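Local coordinates for protein nitroalkane oxidase (Podospora anserina, PDB 3MKH) that oxidises nitroalkanes to aldehydes or ketones with FAD and molecular oxygen, releasing nitrite and hydrogen peroxide, after removing a substrate proton to form a carbanion, at residues A[97-100]-A[101-105]; A[412-416]-A[417-421]; A[143-146]-A[147-150]. All blocks are in the same frame, centred on the assembly; numbering follows the deposited sequence.

Interaction 1 (A[97-100]-A[101-105]); sequences FATG and LGLTP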
loop_
_atom_site.group_PDB
_atom_site.type_symbol
_atom_site.label_atom_id
_atom_site.label_comp_id
_atom_site.label_asym_id
_atom_site.label_seq_id
_atom_site.Cartn_x
_atom_site.Cartn_y
_atom_site.Cartn_z
ATOM N N PHE A 97 2.460 11.324 -30.193
ATOM C CA PHE A 97 3.471 10.366 -29.742
ATOM C C PHE A 97 3.298 8.987 -30.379
ATOM O O PHE A 97 4.274 8.266 -30.613
ATOM C CB PHE A 97 3.466 10.255 -28.209
ATOM C CG PHE A 97 3.726 11.561 -27.513
ATOM C CD1 PHE A 97 4.488 12.544 -28.134
ATOM C CD2 PHE A 97 3.219 11.809 -26.247
ATOM C CE1 PHE A 97 4.739 13.754 -27.506
ATOM C CE2 PHE A 97 3.463 13.008 -25.609
ATOM C CZ PHE A 97 4.228 13.989 -26.238
ATOM N N ALA A 98 2.052 8.616 -30.658
ATOM C CA ALA A 98 1.769 7.304 -31.251
ATOM C C ALA A 98 2.372 7.180 -32.656
ATOM O O ALA A 98 2.789 6.097 -33.069
ATOM C CB ALA A 98 0.256 7.060 -31.293
ATOM N N THR A 99 2.431 8.282 -33.387
ATOM C CA THR A 99 3.082 8.257 -34.708
ATOM C C THR A 99 4.573 7.988 -34.482
ATOM O O THR A 99 5.208 7.287 -35.257
ATOM C CB THR A 99 2.881 9.576 -35.475
ATOM O OG1 THR A 99 1.545 9.622 -36.001
ATOM C CG2 THR A 99 3.885 9.726 -36.629
ATOM N N GLY A 100 5.119 8.523 -33.398
ATOM C CA GLY A 100 6.516 8.273 -33.073
ATOM C C GLY A 100 6.770 6.806 -32.771
ATOM O O GLY A 100 7.785 6.239 -33.176
ATOM N N LEU A 101 5.837 6.173 -32.072
ATOM C CA LEU A 101 5.945 4.744 -31.799
ATOM C C LEU A 101 5.877 3.933 -33.099
ATOM O O LEU A 101 6.618 2.957 -33.283
ATOM C CB LEU A 101 4.851 4.293 -30.813
ATOM C CG LEU A 101 4.836 2.786 -30.503
ATOM C CD1 LEU A 101 6.127 2.313 -29.854
ATOM C CD2 LEU A 101 3.630 2.421 -29.638
ATOM N N GLY A 102 4.994 4.346 -34.003
ATOM C CA GLY A 102 4.867 3.684 -35.289
ATOM C C GLY A 102 6.134 3.778 -36.131
ATOM O O GLY A 102 6.449 2.867 -36.894
ATOM N N LEU A 103 6.862 4.880 -35.999
ATOM C CA LEU A 103 8.130 5.051 -36.731
ATOM C C LEU A 103 9.320 4.328 -36.097
ATOM O O LEU A 103 10.344 4.110 -36.759
ATOM C CB LEU A 103 8.461 6.539 -36.886
ATOM C CG LEU A 103 7.428 7.339 -37.677
ATOM C CD1 LEU A 103 7.664 8.856 -37.548
ATOM C CD2 LEU A 103 7.412 6.884 -39.130
ATOM N N THR A 104 9.183 3.951 -34.829
ATOM C CA THR A 104 10.290 3.364 -34.076
ATOM C C THR A 104 10.868 2.070 -34.685
ATOM O O THR A 104 12.084 1.939 -34.798
ATOM C CB THR A 104 9.919 3.176 -32.583
ATOM O OG1 THR A 104 9.613 4.456 -32.015
ATOM C CG2 THR A 104 11.085 2.526 -31.799
ATOM N N PRO A 105 10.012 1.123 -35.104
ATOM C CA PRO A 105 10.580 -0.085 -35.722
ATOM C C PRO A 105 11.406 0.224 -36.959
ATOM O O PRO A 105 12.388 -0.459 -37.225
ATOM C CB PRO A 105 9.339 -0.904 -36.101
ATOM C CG PRO A 105 8.314 -0.463 -35.087
ATOM C CD PRO A 105 8.547 1.022 -34.963
#
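T104 turns its hydroxyl back onto the carbonyl of G100, one helical turn earlier, and OG1 donates a hydrogen bond to G100 O over 2.8 Å. The hydroxyl sits beside its own backbone N and opposite the carbonyl carbon (chi1 -60°), which swings it down toward the preceding turn. It meets the oxygen at a C=O...OG1 angle of 134°, tilted from the carbonyl plane. The same G100 O also takes a weak bond from L103 N, so this oxygen is gripped by a side chain as well as by the backbone. One residue further on the helix kinks at P105, whose N has no hydrogen to give to the turn before.

On another flank, T99 and L103 run side by side in the same direction, with T99 CG2 at 4.0 Å from L103 CD1. L103 CG comes to 3.3 Å from T99 O. Beneath these contacts runs the ordinary backbone pattern: L101 N to F97 O, G102 N to A98 O and L103 N to T99 O, each 3.0 Å.

The second shell fixes T99: its OG1 is hydrogen-bonded to Y51 OH and N173 OD1, which holds the threonine in place while its methyl packs on L103. L101 reaches out of the helix with CG anti to its backbone N (chi1 177°), touches the bound FAD and packs on L132.

Helix 90-109 lies among several elements of the fold. F97 packs on helix 75-88 and on M280 of helix 262-298, L101, T104 and P105 lie against that same long helix, and L101 and L103 meet strand 130-133.

Interaction 2 (A[412-416]-A[417-421]); sequences QLMLK and PTYDA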
loop_
_atom_site.group_PDB
_atom_site.type_symbol
_atom_site.label_atom_id
_atom_site.label_comp_id
_atom_site.label_asym_id
_atom_site.label_seq_id
_atom_site.Cartn_x
_atom_site.Cartn_y
_atom_site.Cartn_z
ATOM N N GLN A 412 11.944 -12.678 -16.838
ATOM C CA GLN A 412 12.883 -13.338 -17.753
ATOM C C GLN A 412 14.306 -12.776 -17.670
ATOM O O GLN A 412 15.281 -13.518 -17.804
ATOM C CB GLN A 412 12.372 -13.289 -19.195
ATOM C CG GLN A 412 11.072 -14.061 -19.374
ATOM C CD GLN A 412 11.197 -15.520 -18.934
ATOM O OE1 GLN A 412 12.206 -16.180 -19.208
ATOM N NE2 GLN A 412 10.164 -16.029 -18.256
ATOM N N LEU A 413 14.426 -11.471 -17.450
ATOM C CA LEU A 413 15.743 -10.855 -17.258
ATOM C C LEU A 413 16.459 -11.432 -16.039
ATOM O O LEU A 413 17.610 -11.858 -16.140
ATOM C CB LEU A 413 15.626 -9.336 -17.136
ATOM C CG LEU A 413 15.259 -8.634 -18.448
ATOM C CD1 LEU A 413 14.882 -7.147 -18.237
ATOM C CD2 LEU A 413 16.403 -8.777 -19.454
ATOM N N MET A 414 15.783 -11.438 -14.892
ATOM C CA MET A 414 16.369 -11.946 -13.650
ATOM C C MET A 414 16.755 -13.430 -13.773
ATOM O O MET A 414 17.702 -13.888 -13.137
ATOM C CB MET A 414 15.412 -11.738 -12.464
ATOM C CG MET A 414 15.192 -10.278 -12.057
ATOM S SD MET A 414 14.244 -10.094 -10.519
ATOM C CE MET A 414 12.659 -10.757 -11.057
ATOM N N LEU A 415 16.031 -14.168 -14.611
ATOM C CA LEU A 415 16.287 -15.593 -14.809
ATOM C C LEU A 415 17.563 -15.912 -15.575
ATOM O O LEU A 415 18.096 -17.015 -15.461
ATOM C CB LEU A 415 15.095 -16.252 -15.517
ATOM C CG LEU A 415 13.953 -16.783 -14.653
ATOM C CD1 LEU A 415 12.669 -16.960 -15.485
ATOM C CD2 LEU A 415 14.341 -18.084 -13.976
ATOM N N LYS A 416 18.047 -14.971 -16.380
ATOM C CA LYS A 416 19.254 -15.215 -17.156
ATOM C C LYS A 416 20.457 -15.375 -16.239
ATOM O O LYS A 416 20.593 -14.644 -15.261
ATOM C CB LYS A 416 19.529 -14.075 -18.150
ATOM C CG LYS A 416 18.503 -13.944 -19.274
ATOM C CD LYS A 416 19.024 -13.031 -20.369
ATOM C CE LYS A 416 17.992 -12.856 -21.471
ATOM N NZ LYS A 416 18.624 -12.306 -22.714
ATOM N N PRO A 417 21.331 -16.346 -16.555
ATOM C CA PRO A 417 22.592 -16.540 -15.835
ATOM C C PRO A 417 23.453 -15.284 -15.889
ATOM O O PRO A 417 24.241 -15.043 -14.980
ATOM C CB PRO A 417 23.262 -17.677 -16.618
ATOM C CG PRO A 417 22.135 -18.464 -17.153
ATOM C CD PRO A 417 21.079 -17.433 -17.521
ATOM N N THR A 418 23.282 -14.486 -16.937
ATOM C CA THR A 418 24.086 -13.284 -17.126
ATOM C C THR A 418 23.567 -12.072 -16.339
ATOM O O THR A 418 24.245 -11.051 -16.256
ATOM C CB THR A 418 24.230 -12.936 -18.629
ATOM O OG1 THR A 418 22.947 -13.035 -19.267
ATOM C CG2 THR A 418 25.174 -13.919 -19.301
ATOM N N TYR A 419 22.378 -12.189 -15.753
ATOM C CA TYR A 419 21.833 -11.103 -14.934
ATOM C C TYR A 419 22.877 -10.555 -13.958
ATOM O O TYR A 419 23.532 -11.301 -13.232
ATOM C CB TYR A 419 20.581 -11.552 -14.167
ATOM C CG TYR A 419 19.870 -10.419 -13.454
ATOM C CD1 TYR A 419 19.123 -9.480 -14.164
ATOM C CD2 TYR A 419 19.943 -10.287 -12.069
ATOM C CE1 TYR A 419 18.462 -8.445 -13.508
ATOM C CE2 TYR A 419 19.291 -9.257 -11.406
ATOM C CZ TYR A 419 18.551 -8.344 -12.129
ATOM O OH TYR A 419 17.914 -7.329 -11.463
ATOM N N ASP A 420 23.041 -9.242 -13.962
ATOM C CA ASP A 420 24.041 -8.590 -13.128
ATOM C C ASP A 420 23.369 -7.377 -12.506
ATOM O O ASP A 420 23.350 -6.288 -13.080
ATOM C CB ASP A 420 25.267 -8.207 -13.963
ATOM C CG ASP A 420 26.446 -7.739 -13.111
ATOM O OD1 ASP A 420 26.320 -7.663 -11.872
ATOM O OD2 ASP A 420 27.505 -7.430 -13.693
ATOM N N ALA A 421 22.804 -7.595 -11.322
ATOM C CA ALA A 421 21.845 -6.670 -10.715
ATOM C C ALA A 421 22.129 -5.172 -10.886
ATOM O O ALA A 421 21.276 -4.434 -11.372
ATOM C CB ALA A 421 21.638 -7.010 -9.256
#
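Y419 folds back over the end of helix 402-415 and lays a face of its ring on M414. The CH-pi part comes from M414 CA, 3.9 Å from the centre of the Y419 ring and 19° off the ring normal. Apolar packing extends it: the two side chains lie alongside each other and point the same way, with M414 CG 3.9 Å from Y419 CZ. The ring gets there because CG of Y419 is anti to its backbone N (chi1 -172°), and its CD1 comes to 3.4 Å from L413 O.

The hydrogen bonding across the join is that of a type I beta turn from K416 to Y419. Y419 N donates to K416 O over 3.1 Å, approaching well above the carbonyl plane. P417 takes the second position of the turn, where its ring-restricted phi suits the bend. K416 CB lies 3.7 Å from T418 OG1, a looser contact between exposed side chains.

Polar ends are tied elsewhere. K416 NZ forms a salt bridge with D346, and Y419 OH is hydrogen-bonded to E350, both on helix 345-374. From the second subunit, K297 NZ donates to M414 O, while K321 packs on Y419.

The tyrosine thus has a double role: its ring packs on the backbone and side chain of M414 and its hydroxyl bonds to E350, so one side chain joins the turn after helix 402-415 to that helix and to helix 345-374. With K297 bound to a carbonyl of the last helical turn, the favourable interaction of a positive charge with a helix C terminus probably contributes to this subunit interface.

Interaction 3 (A[143-146]-A[147-150]); sequences ALEK and GAPG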
loop_
_atom_site.group_PDB
_atom_site.type_symbol
_atom_site.label_atom_id
_atom_site.label_comp_id
_atom_site.label_asym_id
_atom_site.label_seq_id
_atom_site.Cartn_x
_atom_site.Cartn_y
_atom_site.Cartn_z
ATOM N N ALA A 143 1.385 -13.961 -27.120
ATOM C CA ALA A 143 1.574 -14.161 -28.548
ATOM C C ALA A 143 2.770 -15.072 -28.841
ATOM O O ALA A 143 2.777 -15.762 -29.856
ATOM C CB ALA A 143 1.740 -12.837 -29.260
ATOM N N LEU A 144 3.761 -15.062 -27.948
ATOM C CA LEU A 144 5.008 -15.813 -28.144
ATOM C C LEU A 144 5.059 -17.112 -27.343
ATOM O O LEU A 144 6.062 -17.835 -27.370
ATOM C CB LEU A 144 6.198 -14.952 -27.746
ATOM C CG LEU A 144 6.770 -13.987 -28.788
ATOM C CD1 LEU A 144 5.693 -13.144 -29.408
ATOM C CD2 LEU A 144 7.830 -13.124 -28.134
ATOM N N GLU A 145 3.985 -17.407 -26.620
ATOM C CA GLU A 145 3.972 -18.551 -25.719
ATOM C C GLU A 145 3.895 -19.874 -26.465
ATOM O O GLU A 145 3.036 -20.066 -27.325
ATOM C CB GLU A 145 2.812 -18.445 -24.732
ATOM C CG GLU A 145 2.834 -19.499 -23.631
ATOM C CD GLU A 145 1.689 -19.338 -22.637
ATOM O OE1 GLU A 145 0.564 -19.009 -23.074
ATOM O OE2 GLU A 145 1.914 -19.539 -21.421
ATOM N N LYS A 146 4.794 -20.795 -26.128
ATOM C CA LYS A 146 4.722 -22.139 -26.695
ATOM C C LYS A 146 3.395 -22.787 -26.324
ATOM O O LYS A 146 2.979 -22.744 -25.161
ATOM C CB LYS A 146 5.883 -23.003 -26.187
ATOM C CG LYS A 146 7.210 -22.733 -26.871
ATOM C CD LYS A 146 8.284 -23.667 -26.331
ATOM C CE LYS A 146 9.543 -23.629 -27.180
ATOM N NZ LYS A 146 10.637 -24.411 -26.519
ATOM N N GLY A 147 2.734 -23.389 -27.308
ATOM C CA GLY A 147 1.486 -24.085 -27.065
ATOM C C GLY A 147 0.274 -23.183 -27.167
ATOM O O GLY A 147 -0.856 -23.642 -27.023
ATOM N N ALA A 148 0.500 -21.892 -27.405
ATOM C CA ALA A 148 -0.611 -20.961 -27.579
ATOM C C ALA A 148 -0.886 -20.782 -29.071
ATOM O O ALA A 148 -0.067 -21.180 -29.907
ATOM C CB ALA A 148 -0.296 -19.606 -26.900
ATOM N N PRO A 149 -2.044 -20.205 -29.418
ATOM C CA PRO A 149 -2.383 -19.990 -30.831
ATOM C C PRO A 149 -1.415 -19.051 -31.560
ATOM O O PRO A 149 -1.268 -19.177 -32.775
ATOM C CB PRO A 149 -3.772 -19.339 -30.768
ATOM C CG PRO A 149 -4.328 -19.742 -29.453
ATOM C CD PRO A 149 -3.150 -19.826 -28.522
ATOM N N GLY A 150 -0.775 -18.125 -30.845
ATOM C CA GLY A 150 0.070 -17.131 -31.497
ATOM C C GLY A 150 -0.777 -15.985 -32.033
ATOM O O GLY A 150 -1.996 -15.997 -31.870
#
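A148 and E145 meet across the ends of a tight bend, the methyl of A148 pointing back at the glutamate. A148 CB lies 3.4 Å from E145 O and 4.0 Å from E145 CB, so the alanine covers both the carbonyl and the root of the side chain. E145 OE1 is also 4.0 Å from A148 CB. The alanine's backbone N makes the hydrogen bond that closes the turn, to E145 O over 3.1 Å with an N-H...O angle of 155°; the donor stands above the carbonyl plane.

K146 and G147 form the corners. G147 has a positive phi (88°); a CB there would clash with K146 O, and glycine avoids this at the third position of the turn. K146 sends its extended chain outward from the bend.

Farther down, the two arms run nearly antiparallel, and a CA-H...O contact spans them from G150 CA to A143 O at 3.4 Å. G150 too takes a positive phi.

The carboxylate of E145 leaves along an extended chain, with CG anti to the backbone N (chi1 -172°), and is held by the third subunit: OE2 pairs with R310 in a salt bridge and OE1 accepts from A304 N. G302 of that subunit packs on A148.

This is a classic type II beta turn, E145 to A148. It lies in the loop between strands 130-133 and 154-158, directly after the FAD-binding residues V140, A141 and N142. The E145 side chain is about 5 Å from a bound FAD, and R310, its partner on the third subunit, belongs to the FAD pocket.

In the fold
Along the chain the order is interaction 1, interaction 3, interaction 2. Interaction 1 lies nearest the middle of the subunit, about 8 Å from its centre, within helix 90-109; the other two are turns farther out, about 24 Å for interaction 3 and about 26 Å for interaction 2. Nearest atoms are about 17 Å apart between interactions 1 and 2, about 14 Å between 1 and 3, and about 9 Å between 2 and 3; none touch. Helix 262-298 packs against both 97-105 and 143-150. In this acyl-CoA dehydrogenase-type homotetramer, interaction 1 contributes L101 to the FAD pocket, while 3 and 2 meet the third and second subunits respectively.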